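Type IV pilus biogenesis protein PilB (Streptococcus sanguinis, PDB 7B7P) is a minor pilin of type IV pili that combines a pilin module with a von Willebrand factor A-like, metal-binding module and acts directly in adhesion. Local coordinates at residues G326-Y329 with S330-G333; G333-L336 with Y337-S341; S294-Y298 with A299-V303; L405-T408 with F409-K413; N188-R191 with M192-L195. One frame throughout, in Å; residues are numbered along the deposited sequence.

Overall arrangement
Interactions 1, 2 and 3 belong to the small antiparallel sheet of strands 289-291, 302-305, 311-314 and 332-335. Interactions 1 and 2 enter and leave strand 332-335, share Gly333 and meet where Tyr329 OH and Tyr334 OH lie 2.7 Å apart, a probable hydrogen bond; interaction 3, a loop entering strand 302-305, packs on interaction 1. Polar side chains gripping backbone groups dominate these three. Interaction 2 is mostly at the surface, interactions 1, 3 and 4 are partly buried, and interaction 5 is buried. Interactions 4 and 5 lie on helices 402-424 and 191-209, which touch through Phe409, Leu405 and Leu195. Interaction 4 is apolar packing on a regular helix, whereas interaction 5 caps a helix start beside the metal site.

Interaction 1. Residues G326-Y329 with S330-G333; sequences GYEY and SRLG
Arg331 folds back along the chain and grips two groups that precede it. Its NH2 donates to Gly326 O at 3.1 Å; the acceptor lies in the guanidinium plane, while the nitrogen stands well above the carbonyl plane. At the same guanidinium's edge, NE points almost straight at Glu328 OE2 (3.3 Å, 171° at the hydrogen), a weak bond within a salt bridge, the carboxylate plane turned 82° from the guanidinium. The bend at chi3 (-69°) turns the arginine's end back toward Gly326. NH1 looks elsewhere, to Asp320 and Val292 O, so the buried group is held from several directions.

The turn itself is closed by Arg331 N to Glu328 O at 3.0 Å and Leu332 N to Tyr329 O at 3.2 Å. Leu332 is the buried apolar member: its CD2 reaches Tyr327 OH at 3.6 Å, and its CD1 lies at the edge of that tyrosine ring. The outer side is looser. Glu328 is exposed, and one water bridges its OE2 to Arg331 NH2; on the exposed Tyr329 ring, Tyr329 CD1 stays 4.4 Å from Leu332 CD2. This is a short 3-10 turn leading directly into strand 332-335 of the small antiparallel sheet.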
loop_
_atom_site.group_PDB
_atom_site.type_symbol
_atom_site.label_atom_id
_atom_site.label_comp_id
_atom_site.label_asym_id
_atom_site.label_seq_id
_atom_site.Cartn_x
_atom_site.Cartn_y
_atom_site.Cartn_z
ATOM N N GLY A 326 12.390 24.449 9.022
ATOM C CA GLY A 326 13.179 25.039 10.081
ATOM C C GLY A 326 12.507 24.847 11.415
ATOM O O GLY A 326 11.290 24.659 11.506
ATOM N N TYR A 327 13.327 24.910 12.455
ATOM C CA TYR A 327 12.887 24.803 13.833
ATOM C C TYR A 327 13.379 26.013 14.620
ATOM O O TYR A 327 14.496 26.487 14.408
ATOM C CB TYR A 327 13.418 23.503 14.477
ATOM C CG TYR A 327 13.160 23.478 15.953
ATOM C CD1 TYR A 327 11.862 23.387 16.435
ATOM C CD2 TYR A 327 14.200 23.627 16.875
ATOM C CE1 TYR A 327 11.599 23.400 17.799
ATOM C CE2 TYR A 327 13.943 23.637 18.241
ATOM C CZ TYR A 327 12.631 23.516 18.685
ATOM O OH TYR A 327 12.342 23.535 20.019
ATOM N N GLU A 328 12.546 26.502 15.532
ATOM C CA GLU A 328 12.954 27.482 16.527
ATOM C C GLU A 328 12.154 27.203 17.780
ATOM O O GLU A 328 10.954 26.931 17.691
ATOM C CB GLU A 328 12.683 28.943 16.106
ATOM C CG GLU A 328 13.294 29.409 14.790
ATOM C CD GLU A 328 12.718 30.768 14.374
ATOM O OE1 GLU A 328 12.591 31.633 15.263
ATOM O OE2 GLU A 328 12.351 30.956 13.191
ATOM N N TYR A 329 12.803 27.313 18.942
ATOM C CA TYR A 329 12.094 27.048 20.189
ATOM C C TYR A 329 10.904 27.996 20.375
ATOM O O TYR A 329 9.876 27.608 20.949
ATOM C CB TYR A 329 13.054 27.131 21.388
ATOM C CG TYR A 329 12.304 26.992 22.694
ATOM C CD1 TYR A 329 11.891 25.740 23.150
ATOM C CD2 TYR A 329 11.940 28.119 23.439
ATOM C CE1 TYR A 329 11.161 25.609 24.327
ATOM C CE2 TYR A 329 11.215 27.997 24.610
ATOM C CZ TYR A 329 10.831 26.735 25.050
ATOM O OH TYR A 329 10.109 26.601 26.217
ATOM N N SER A 330 11.007 29.235 19.886
ATOM C CA SER A 330 9.894 30.159 20.064
ATOM C C SER A 330 8.661 29.749 19.262
ATOM O O SER A 330 7.561 30.232 19.544
ATOM C CB SER A 330 10.312 31.577 19.675
ATOM O OG SER A 330 10.978 31.559 18.432
ATOM N N ARG A 331 8.798 28.884 18.265
ATOM C CA ARG A 331 7.628 28.506 17.487
ATOM C C ARG A 331 6.997 27.187 17.944
ATOM O O ARG A 331 6.057 26.703 17.299
ATOM C CB ARG A 331 8.000 28.479 16.013
ATOM C CG ARG A 331 8.320 29.889 15.521
ATOM C CD ARG A 331 8.363 30.007 14.019
ATOM N NE ARG A 331 9.501 29.294 13.469
ATOM C CZ ARG A 331 9.434 28.064 12.942
ATOM N NH1 ARG A 331 8.276 27.399 12.883
ATOM N NH2 ARG A 331 10.515 27.503 12.433
ATOM N N LEU A 332 7.432 26.648 19.086
ATOM C CA LEU A 332 7.112 25.291 19.500
ATOM C C LEU A 332 5.954 25.316 20.481
ATOM O O LEU A 332 6.046 25.927 21.546
ATOM C CB LEU A 332 8.328 24.607 20.138
ATOM C CG LEU A 332 8.114 23.164 20.622
ATOM C CD1 LEU A 332 7.960 22.213 19.441
ATOM C CD2 LEU A 332 9.249 22.675 21.538
ATOM N N GLY A 333 4.861 24.653 20.122
ATOM C CA GLY A 333 3.851 24.290 21.103
ATOM C C GLY A 333 4.169 22.895 21.612
ATOM O O GLY A 333 4.574 22.026 20.847
HETATM O O HOH W 1 13.108 28.703 11.318
#

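Interaction 2. Residues G333-L336 with Y337-S341; sequences GYDL and YSRDS
Asp335 closes strand 332-335 and opens a type I beta turn to Ser338, and its carboxylate collects the backbone N-H groups of the chain that follows. The turn is defined by Ser338 N to Asp335 O, 3.2 Å.

The aspartate CB points toward residues 337-341, and CG stands opposite the backbone N (chi1 168°), which swings the carboxylate over the turn. CG itself lies 3.4 Å from Ser338 N. Of the two oxygens, OD1 takes Tyr337 N at 3.0 Å, met from above the carboxylate plane rather than within it, and also touches Tyr337 CB. OD2 accepts twice: Arg339 N arrives on the syn side at 2.8 Å, 31° out of plane, and Asp340 N comes nearly along the C-O axis. These two donors approach from opposite faces of the carboxylate. Three N-H groups on one buried carboxylate should fix its rotation and would probably favour its charged form.

Around this centre Leu336, Tyr337 and Arg339 are exposed. Arg339 NH2 turns to Ala309 O, and Arg311 of strand 311-314 packs on Asp335, Arg339 and Asp340. Asp340 is the N-cap of helix 341-358, its OD2 bonding Thr343 OG1, so the carboxylate of Asp335 fastens the strand end to the helix start. The Ser338 side chain lies about 7 Å from the bound magnesium ion. Straightest of the bonds to the aspartate is Asp340 N to Asp335 OD2, 2.9 Å at 176°.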
loop_
_atom_site.group_PDB
_atom_site.type_symbol
_atom_site.label_atom_id
_atom_site.label_comp_id
_atom_site.label_asym_id
_atom_site.label_seq_id
_atom_site.Cartn_x
_atom_site.Cartn_y
_atom_site.Cartn_z
ATOM N N GLY A 333 4.861 24.653 20.122
ATOM C CA GLY A 333 3.851 24.290 21.103
ATOM C C GLY A 333 4.169 22.895 21.612
ATOM O O GLY A 333 4.574 22.026 20.847
ATOM N N TYR A 334 4.023 22.694 22.924
ATOM C CA TYR A 334 4.308 21.377 23.483
ATOM C C TYR A 334 3.776 21.263 24.900
ATOM O O TYR A 334 3.593 22.261 25.596
ATOM C CB TYR A 334 5.794 21.074 23.488
ATOM C CG TYR A 334 6.569 21.934 24.438
ATOM C CD1 TYR A 334 6.907 23.240 24.087
ATOM C CD2 TYR A 334 6.982 21.452 25.671
ATOM C CE1 TYR A 334 7.640 24.057 24.946
ATOM C CE2 TYR A 334 7.722 22.254 26.542
ATOM C CZ TYR A 334 8.042 23.566 26.168
ATOM O OH TYR A 334 8.770 24.394 26.990
ATOM N N ASP A 335 3.580 20.014 25.324
ATOM C CA ASP A 335 3.155 19.666 26.677
ATOM C C ASP A 335 3.972 18.449 27.120
ATOM O O ASP A 335 3.745 17.327 26.640
ATOM C CB ASP A 335 1.658 19.381 26.705
ATOM C CG ASP A 335 1.203 18.746 27.991
ATOM O OD1 ASP A 335 1.925 18.872 28.989
ATOM O OD2 ASP A 335 0.094 18.161 28.016
ATOM N N LEU A 336 4.924 18.664 28.031
ATOM C CA LEU A 336 5.793 17.571 28.476
ATOM C C LEU A 336 5.031 16.451 29.174
ATOM O O LEU A 336 5.507 15.324 29.201
ATOM C CB LEU A 336 6.885 18.092 29.420
ATOM C CG LEU A 336 7.852 19.124 28.832
ATOM C CD1 LEU A 336 8.567 19.912 29.939
ATOM C CD2 LEU A 336 8.846 18.438 27.950
ATOM N N TYR A 337 3.868 16.721 29.734
ATOM C CA TYR A 337 3.124 15.701 30.461
ATOM C C TYR A 337 2.042 15.018 29.639
ATOM O O TYR A 337 1.408 14.090 30.150
ATOM C CB TYR A 337 2.508 16.322 31.711
ATOM C CG TYR A 337 3.586 16.843 32.629
ATOM C CD1 TYR A 337 4.431 15.966 33.294
ATOM C CD2 TYR A 337 3.801 18.206 32.776
ATOM C CE1 TYR A 337 5.431 16.430 34.123
ATOM C CE2 TYR A 337 4.794 18.684 33.601
ATOM C CZ TYR A 337 5.611 17.791 34.274
ATOM O OH TYR A 337 6.606 18.259 35.092
ATOM N N SER A 338 1.813 15.450 28.388
ATOM C CA SER A 338 0.820 14.849 27.482
ATOM C C SER A 338 -0.542 14.670 28.141
ATOM O O SER A 338 -1.185 13.631 27.995
ATOM C CB SER A 338 1.313 13.514 26.913
ATOM O OG SER A 338 2.661 13.605 26.457
ATOM N N ARG A 339 -0.998 15.707 28.847
ATOM C CA ARG A 339 -2.283 15.705 29.546
ATOM C C ARG A 339 -3.246 16.816 29.115
ATOM O O ARG A 339 -4.454 16.687 29.335
ATOM C CB ARG A 339 -2.051 15.837 31.059
ATOM C CG ARG A 339 -1.369 17.151 31.417
ATOM C CD ARG A 339 -1.092 17.279 32.894
ATOM N NE ARG A 339 -0.179 18.393 33.151
ATOM C CZ ARG A 339 0.147 18.831 34.365
ATOM N NH1 ARG A 339 -0.357 18.246 35.452
ATOM N NH2 ARG A 339 0.986 19.846 34.490
ATOM N N ASP A 340 -2.755 17.896 28.528
ATOM C CA ASP A 340 -3.604 19.019 28.136
ATOM C C ASP A 340 -4.336 18.705 26.826
ATOM O O ASP A 340 -3.704 18.596 25.768
ATOM C CB ASP A 340 -2.735 20.262 28.002
ATOM C CG ASP A 340 -3.511 21.464 27.544
ATOM O OD1 ASP A 340 -4.377 21.935 28.313
ATOM O OD2 ASP A 340 -3.236 21.946 26.423
ATOM N N SER A 341 -5.671 18.588 26.899
ATOM C CA SER A 341 -6.485 18.227 25.736
ATOM C C SER A 341 -6.239 19.132 24.531
ATOM O O SER A 341 -6.190 18.646 23.394
ATOM C CB SER A 341 -7.975 18.253 26.095
ATOM O OG SER A 341 -8.426 16.961 26.496
#

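Interaction 3. Residues S294-Y298 with A299-V303; sequences SRALY and AGNRV
From Tyr298 to Asn301 the backbone doubles back on itself, Ala299 having positive phi, and Asn301 N closes the loop on Tyr298 O at 3.0 Å. Just before it, Leu297 is the centre of an inverse gamma turn, its Tyr298 N to Ala296 O bond weak at 3.1 Å.

Asn301 carries the side-chain contact. Its ND2 donates to Ala296 O at 2.6 Å, nearly straight at 172°, in the carbonyl plane and on a lone pair; the acceptor also lies in the amide plane. The amide thus ties the two limbs of the loop together. It also stacks on the Tyr298 ring, the two planes 13° apart, and Asn301 CB sits over the ring centre, a CH-pi contact 3.8 Å from the centroid. Tyr298 CG lies between its backbone N and carbonyl carbon (chi1 63°), a position that lays the ring face against the Asn301 side chain. Ala299 CB meets the ring edge, 3.5 Å from Tyr298 CD1.

Asn301 OD1 accepts from Asn316 N, which places this buried amide between the loop and the chain following strand 311-314. Beyond it the backbone enters strand 302-305, an outermost strand of the four-stranded antiparallel sheet, pairing through Val303 with Thr313 of strand 311-314.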
loop_
_atom_site.group_PDB
_atom_site.type_symbol
_atom_site.label_atom_id
_atom_site.label_comp_id
_atom_site.label_asym_id
_atom_site.label_seq_id
_atom_site.Cartn_x
_atom_site.Cartn_y
_atom_site.Cartn_z
ATOM N N SER A 294 5.667 31.866 11.972
ATOM C CA SER A 294 6.073 33.093 12.676
ATOM C C SER A 294 4.911 34.083 12.821
ATOM O O SER A 294 4.858 34.846 13.794
ATOM C CB SER A 294 7.247 33.772 11.967
ATOM O OG SER A 294 6.983 33.960 10.581
ATOM N N ARG A 295 3.955 34.064 11.884
ATOM C CA ARG A 295 2.761 34.903 11.983
ATOM C C ARG A 295 2.050 34.772 13.325
ATOM O O ARG A 295 1.284 35.671 13.707
ATOM C CB ARG A 295 1.743 34.549 10.882
ATOM C CG ARG A 295 1.987 35.112 9.473
ATOM C CD ARG A 295 1.128 34.322 8.479
ATOM N NE ARG A 295 1.581 34.393 7.096
ATOM C CZ ARG A 295 1.335 35.411 6.271
ATOM N NH1 ARG A 295 0.635 36.475 6.674
ATOM N NH2 ARG A 295 1.796 35.368 5.025
ATOM N N ALA A 296 2.235 33.653 14.026
ATOM C CA ALA A 296 1.505 33.412 15.265
ATOM C C ALA A 296 2.181 34.040 16.475
ATOM O O ALA A 296 1.577 34.041 17.556
ATOM C CB ALA A 296 1.324 31.905 15.500
ATOM N N LEU A 297 3.390 34.595 16.299
ATOM C CA LEU A 297 4.153 35.269 17.356
ATOM C C LEU A 297 3.709 36.730 17.487
ATOM O O LEU A 297 4.375 37.665 17.041
ATOM C CB LEU A 297 5.646 35.188 17.067
ATOM C CG LEU A 297 6.244 33.795 16.897
ATOM C CD1 LEU A 297 7.765 33.835 16.979
ATOM C CD2 LEU A 297 5.656 32.871 17.945
ATOM N N TYR A 298 2.558 36.924 18.118
ATOM C CA TYR A 298 2.024 38.248 18.385
ATOM C C TYR A 298 1.477 38.275 19.802
ATOM O O TYR A 298 1.161 37.231 20.382
ATOM C CB TYR A 298 0.917 38.644 17.371
ATOM C CG TYR A 298 -0.340 37.773 17.367
ATOM C CD1 TYR A 298 -1.402 38.031 18.238
ATOM C CD2 TYR A 298 -0.471 36.703 16.480
ATOM C CE1 TYR A 298 -2.550 37.236 18.244
ATOM C CE2 TYR A 298 -1.629 35.905 16.459
ATOM C CZ TYR A 298 -2.661 36.167 17.350
ATOM O OH TYR A 298 -3.806 35.368 17.341
ATOM N N ALA A 299 1.402 39.489 20.361
ATOM C CA ALA A 299 0.528 39.832 21.482
ATOM C C ALA A 299 0.475 38.803 22.595
ATOM O O ALA A 299 1.508 38.385 23.125
ATOM C CB ALA A 299 -0.901 40.057 20.993
ATOM N N GLY A 300 -0.738 38.408 22.975
ATOM C CA GLY A 300 -0.894 37.368 23.973
ATOM C C GLY A 300 -1.315 36.058 23.343
ATOM O O GLY A 300 -2.246 35.395 23.812
ATOM N N ASN A 301 -0.664 35.694 22.243
ATOM C CA ASN A 301 -1.000 34.434 21.598
ATOM C C ASN A 301 -0.273 33.267 22.250
ATOM O O ASN A 301 -0.872 32.208 22.465
ATOM C CB ASN A 301 -0.667 34.496 20.115
ATOM C CG ASN A 301 -1.364 33.414 19.322
ATOM O OD1 ASN A 301 -2.420 32.904 19.721
ATOM N ND2 ASN A 301 -0.770 33.050 18.195
ATOM N N ARG A 302 1.007 33.453 22.567
ATOM C CA ARG A 302 1.834 32.428 23.188
ATOM C C ARG A 302 1.727 32.554 24.700
ATOM O O ARG A 302 2.092 33.587 25.270
ATOM C CB ARG A 302 3.288 32.572 22.733
ATOM C CG ARG A 302 4.289 31.608 23.336
ATOM C CD ARG A 302 5.650 31.963 22.792
ATOM N NE ARG A 302 6.688 30.989 23.128
ATOM C CZ ARG A 302 7.332 30.954 24.292
ATOM N NH1 ARG A 302 7.056 31.842 25.242
ATOM N NH2 ARG A 302 8.267 30.051 24.505
ATOM N N VAL A 303 1.203 31.521 25.347
ATOM C CA VAL A 303 1.159 31.460 26.801
ATOM C C VAL A 303 2.163 30.417 27.266
ATOM O O VAL A 303 2.115 29.246 26.855
ATOM C CB VAL A 303 -0.257 31.183 27.320
ATOM C CG1 VAL A 303 -0.882 30.071 26.558
ATOM C CG2 VAL A 303 -0.210 30.863 28.797
#

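Interaction 4. Residues L405-T408 with F409-K413; sequences LQKT and FSDIK
One face of the Phe409 ring is covered by Leu405 CD1, a CH-pi contact 4.1 Å from the centroid and 20° off the ring normal. The methyl stands toward the rim, its nearest ring atom being Phe409 CE2 at 3.9 Å, and Leu405 CG lies equally close to that carbon. The leucine and phenylalanine extend in the same direction from one flank of the helix, as expected for residues four apart. Leu405 CG is anti to its backbone nitrogen (chi1 -176°), while Phe409 CG is anti to its carbonyl carbon (chi1 -85°); together these settings lay the leucine branch on the ring.

Beneath them the alpha-helical bonds are regular, as in Phe409 N to Leu405 O at 2.9 Å; Ser410 N to Gln406 O, Asp411 N to Lys407 O and Ile412 N to Thr408 O continue the pattern. On the buried side Thr408 CG2 touches Ile412 CD1, and Thr408 OG1 bonds back to Ala404 O. Toward the exposed Lys407 the contact is slighter: Asp411 OD2 rests on the aliphatic Lys407 CG at 3.5 Å, but Lys407 NZ stays 5.1 Å from that oxygen, so opposite charges are near each other without a salt bridge.

This turn of helix 402-424 lies against the central sheet of the von Willebrand factor A-like module. Leu405 and Phe409 face Leu282 and Val280 of strand 276-283, Thr408 meets Val397 of strand 393-399, and Ile412 reaches Asn366 of strand 364-370 and Met202 of neighbouring helix 191-209.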
loop_
_atom_site.group_PDB
_atom_site.type_symbol
_atom_site.label_atom_id
_atom_site.label_comp_id
_atom_site.label_asym_id
_atom_site.label_seq_id
_atom_site.Cartn_x
_atom_site.Cartn_y
_atom_site.Cartn_z
ATOM N N LEU A 405 5.461 -5.891 15.323
ATOM C CA LEU A 405 6.135 -4.924 14.466
ATOM C C LEU A 405 6.653 -5.587 13.192
ATOM O O LEU A 405 6.394 -5.105 12.078
ATOM C CB LEU A 405 7.260 -4.231 15.229
ATOM C CG LEU A 405 7.917 -3.146 14.370
ATOM C CD1 LEU A 405 6.884 -2.118 13.825
ATOM C CD2 LEU A 405 9.054 -2.470 15.119
ATOM N N GLN A 406 7.347 -6.723 13.326
ATOM C CA GLN A 406 7.854 -7.404 12.136
ATOM C C GLN A 406 6.719 -7.863 11.216
ATOM O O GLN A 406 6.833 -7.788 9.985
ATOM C CB GLN A 406 8.736 -8.573 12.552
ATOM C CG GLN A 406 9.436 -9.264 11.407
ATOM C CD GLN A 406 10.212 -10.478 11.877
ATOM O OE1 GLN A 406 11.176 -10.361 12.641
ATOM N NE2 GLN A 406 9.780 -11.658 11.440
ATOM N N LYS A 407 5.597 -8.299 11.787
ATOM C CA LYS A 407 4.459 -8.648 10.946
ATOM C C LYS A 407 3.887 -7.418 10.235
ATOM O O LYS A 407 3.570 -7.482 9.038
ATOM C CB LYS A 407 3.379 -9.352 11.769
ATOM C CG LYS A 407 2.193 -9.808 10.913
ATOM C CD LYS A 407 0.931 -10.017 11.736
ATOM C CE LYS A 407 -0.078 -10.917 11.008
ATOM N NZ LYS A 407 -1.155 -11.468 11.908
ATOM N N THR A 408 3.731 -6.297 10.957
ATOM C CA THR A 408 3.234 -5.067 10.335
ATOM C C THR A 408 4.145 -4.613 9.199
ATOM O O THR A 408 3.667 -4.227 8.121
ATOM C CB THR A 408 3.107 -3.951 11.378
ATOM O OG1 THR A 408 2.209 -4.358 12.418
ATOM C CG2 THR A 408 2.579 -2.678 10.724
ATOM N N PHE A 409 5.462 -4.661 9.414
ATOM C CA PHE A 409 6.386 -4.322 8.337
ATOM C C PHE A 409 6.194 -5.249 7.134
ATOM O O PHE A 409 6.059 -4.786 5.994
ATOM C CB PHE A 409 7.821 -4.349 8.860
ATOM C CG PHE A 409 8.245 -3.058 9.523
ATOM C CD1 PHE A 409 7.675 -1.841 9.133
ATOM C CD2 PHE A 409 9.216 -3.045 10.516
ATOM C CE1 PHE A 409 8.066 -0.644 9.732
ATOM C CE2 PHE A 409 9.609 -1.866 11.109
ATOM C CZ PHE A 409 9.030 -0.654 10.719
ATOM N N SER A 410 6.111 -6.565 7.379
ATOM C CA SER A 410 5.949 -7.517 6.278
ATOM C C SER A 410 4.648 -7.270 5.524
ATOM O O SER A 410 4.614 -7.275 4.289
ATOM C CB SER A 410 5.995 -8.951 6.814
ATOM O OG SER A 410 5.150 -9.811 6.051
ATOM N N ASP A 411 3.560 -7.047 6.255
ATOM C CA ASP A 411 2.286 -6.743 5.618
ATOM C C ASP A 411 2.374 -5.483 4.759
ATOM O O ASP A 411 1.764 -5.417 3.685
ATOM C CB ASP A 411 1.190 -6.598 6.682
ATOM C CG ASP A 411 0.845 -7.933 7.364
ATOM O OD1 ASP A 411 0.999 -9.002 6.720
ATOM O OD2 ASP A 411 0.414 -7.922 8.542
ATOM N N ILE A 412 3.129 -4.473 5.209
ATOM C CA ILE A 412 3.236 -3.246 4.424
ATOM C C ILE A 412 3.995 -3.518 3.130
ATOM O O ILE A 412 3.586 -3.067 2.052
ATOM C CB ILE A 412 3.888 -2.118 5.255
ATOM C CG1 ILE A 412 2.944 -1.661 6.368
ATOM C CG2 ILE A 412 4.252 -0.928 4.376
ATOM C CD1 ILE A 412 3.600 -0.766 7.397
ATOM N N LYS A 413 5.082 -4.292 3.210
ATOM C CA LYS A 413 5.765 -4.756 2.003
ATOM C C LYS A 413 4.803 -5.489 1.075
ATOM O O LYS A 413 4.698 -5.165 -0.115
ATOM C CB LYS A 413 6.939 -5.660 2.378
ATOM C CG LYS A 413 7.759 -6.190 1.193
ATOM C CD LYS A 413 7.348 -7.610 0.770
ATOM C CE LYS A 413 8.178 -8.112 -0.401
ATOM N NZ LYS A 413 7.450 -9.155 -1.173
#

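Interaction 5. Residues N188-R191 with M192-L195; sequences NESR and MDIL
Ser190 OG sits between its backbone N and carbonyl carbon (chi1 79°) and Asp193 CG is anti to its carbonyl carbon (chi1 -68°), settings that bring each side chain to the other's backbone nitrogen. Asp193 N donates nearly straight to Ser190 OG at 2.8 Å. In return Ser190 N donates to Asp193 OD2 at 3.1 Å, approaching on the anti side of the carboxylate and 32° out of its plane. The pair of reciprocal bonds is a capping box, with Ser190 as the N-cap.

The first helical bonds follow at once: Ile194 N to Ser190 O at 3.0 Å and Leu195 N to Arg191 O at 2.8 Å. Beside the cap, Glu189 CB packs on Asp193 CB at 3.7 Å and on Ile194 CG1 at 3.9 Å, the glutamate and isoleucine side chains crossing at about a right angle. These carbon contacts pack against one flank of the box, while the acidic end of Glu189 continues to a salt bridge with Lys197.

Arg191 leaves the helix start in the other direction, extended from CG to NE. Its NH1 forms salt bridges with Asp284 and Glu376, and NE donates to Asp177 O. Asp284 and Ser173 are magnesium-binding residues, and the Arg191 side chain lies about 6 Å from the bound magnesium ion. The capping box marks the start of helix 191-209, where Arg191, paired with Asp284, is placed consistently with a second-shell residue of the metal-ion-dependent adhesion site (MIDAS) of a von Willebrand factor A-like domain.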
loop_
_atom_site.group_PDB
_atom_site.type_symbol
_atom_site.label_atom_id
_atom_site.label_comp_id
_atom_site.label_asym_id
_atom_site.label_seq_id
_atom_site.Cartn_x
_atom_site.Cartn_y
_atom_site.Cartn_z
ATOM N N ASN A 188 15.316 -5.987 28.927
ATOM C CA ASN A 188 14.847 -5.957 27.555
ATOM C C ASN A 188 15.610 -4.928 26.729
ATOM O O ASN A 188 16.326 -4.067 27.247
ATOM C CB ASN A 188 13.348 -5.666 27.517
ATOM C CG ASN A 188 12.548 -6.644 28.362
ATOM O OD1 ASN A 188 11.830 -6.240 29.273
ATOM N ND2 ASN A 188 12.679 -7.939 28.067
ATOM N N GLU A 189 15.464 -5.063 25.414
ATOM C CA GLU A 189 15.901 -4.037 24.483
ATOM C C GLU A 189 14.980 -2.819 24.565
ATOM O O GLU A 189 13.816 -2.920 24.959
ATOM C CB GLU A 189 15.902 -4.595 23.062
ATOM C CG GLU A 189 16.631 -5.913 22.894
ATOM C CD GLU A 189 16.307 -6.597 21.565
ATOM O OE1 GLU A 189 15.263 -7.298 21.481
ATOM O OE2 GLU A 189 17.094 -6.439 20.599
ATOM N N SER A 190 15.519 -1.657 24.209
ATOM C CA SER A 190 14.703 -0.455 24.070
ATOM C C SER A 190 13.836 -0.537 22.818
ATOM O O SER A 190 14.107 -1.303 21.882
ATOM C CB SER A 190 15.581 0.795 23.981
ATOM O OG SER A 190 16.096 0.913 22.659
ATOM N N ARG A 191 12.782 0.282 22.806
ATOM C CA ARG A 191 11.957 0.405 21.610
ATOM C C ARG A 191 12.810 0.766 20.408
ATOM O O ARG A 191 12.655 0.184 19.327
ATOM C CB ARG A 191 10.865 1.454 21.830
ATOM C CG ARG A 191 9.909 1.095 22.951
ATOM C CD ARG A 191 9.016 2.277 23.331
ATOM N NE ARG A 191 8.282 2.001 24.560
ATOM C CZ ARG A 191 7.312 2.769 25.044
ATOM N NH1 ARG A 191 6.942 3.880 24.403
ATOM N NH2 ARG A 191 6.718 2.432 26.174
ATOM N N MET A 192 13.742 1.704 20.583
ATOM C CA MET A 192 14.629 2.046 19.477
ATOM C C MET A 192 15.489 0.855 19.048
ATOM O O MET A 192 15.676 0.629 17.846
ATOM C CB MET A 192 15.514 3.238 19.839
ATOM C CG MET A 192 16.151 3.831 18.593
ATOM S SD MET A 192 14.878 4.343 17.381
ATOM C CE MET A 192 14.378 5.874 18.192
ATOM N N ASP A 193 16.021 0.082 20.009
ATOM C CA ASP A 193 16.783 -1.115 19.646
ATOM C C ASP A 193 15.947 -2.016 18.753
ATOM O O ASP A 193 16.393 -2.441 17.684
ATOM C CB ASP A 193 17.239 -1.884 20.895
ATOM C CG ASP A 193 18.276 -1.127 21.706
ATOM O OD1 ASP A 193 19.072 -0.382 21.093
ATOM O OD2 ASP A 193 18.298 -1.282 22.953
ATOM N N ILE A 194 14.699 -2.270 19.155
ATOM C CA ILE A 194 13.866 -3.171 18.368
ATOM C C ILE A 194 13.540 -2.549 17.014
ATOM O O ILE A 194 13.534 -3.239 15.982
ATOM C CB ILE A 194 12.603 -3.549 19.165
ATOM C CG1 ILE A 194 12.996 -4.199 20.489
ATOM C CG2 ILE A 194 11.708 -4.480 18.358
ATOM C CD1 ILE A 194 11.838 -4.542 21.361
ATOM N N LEU A 195 13.302 -1.231 16.990
ATOM C CA LEU A 195 12.973 -0.560 15.740
ATOM C C LEU A 195 14.133 -0.622 14.753
ATOM O O LEU A 195 13.931 -0.875 13.560
ATOM C CB LEU A 195 12.573 0.891 16.009
ATOM C CG LEU A 195 12.198 1.665 14.738
ATOM C CD1 LEU A 195 11.188 0.892 13.858
ATOM C CD2 LEU A 195 11.667 3.056 15.110
#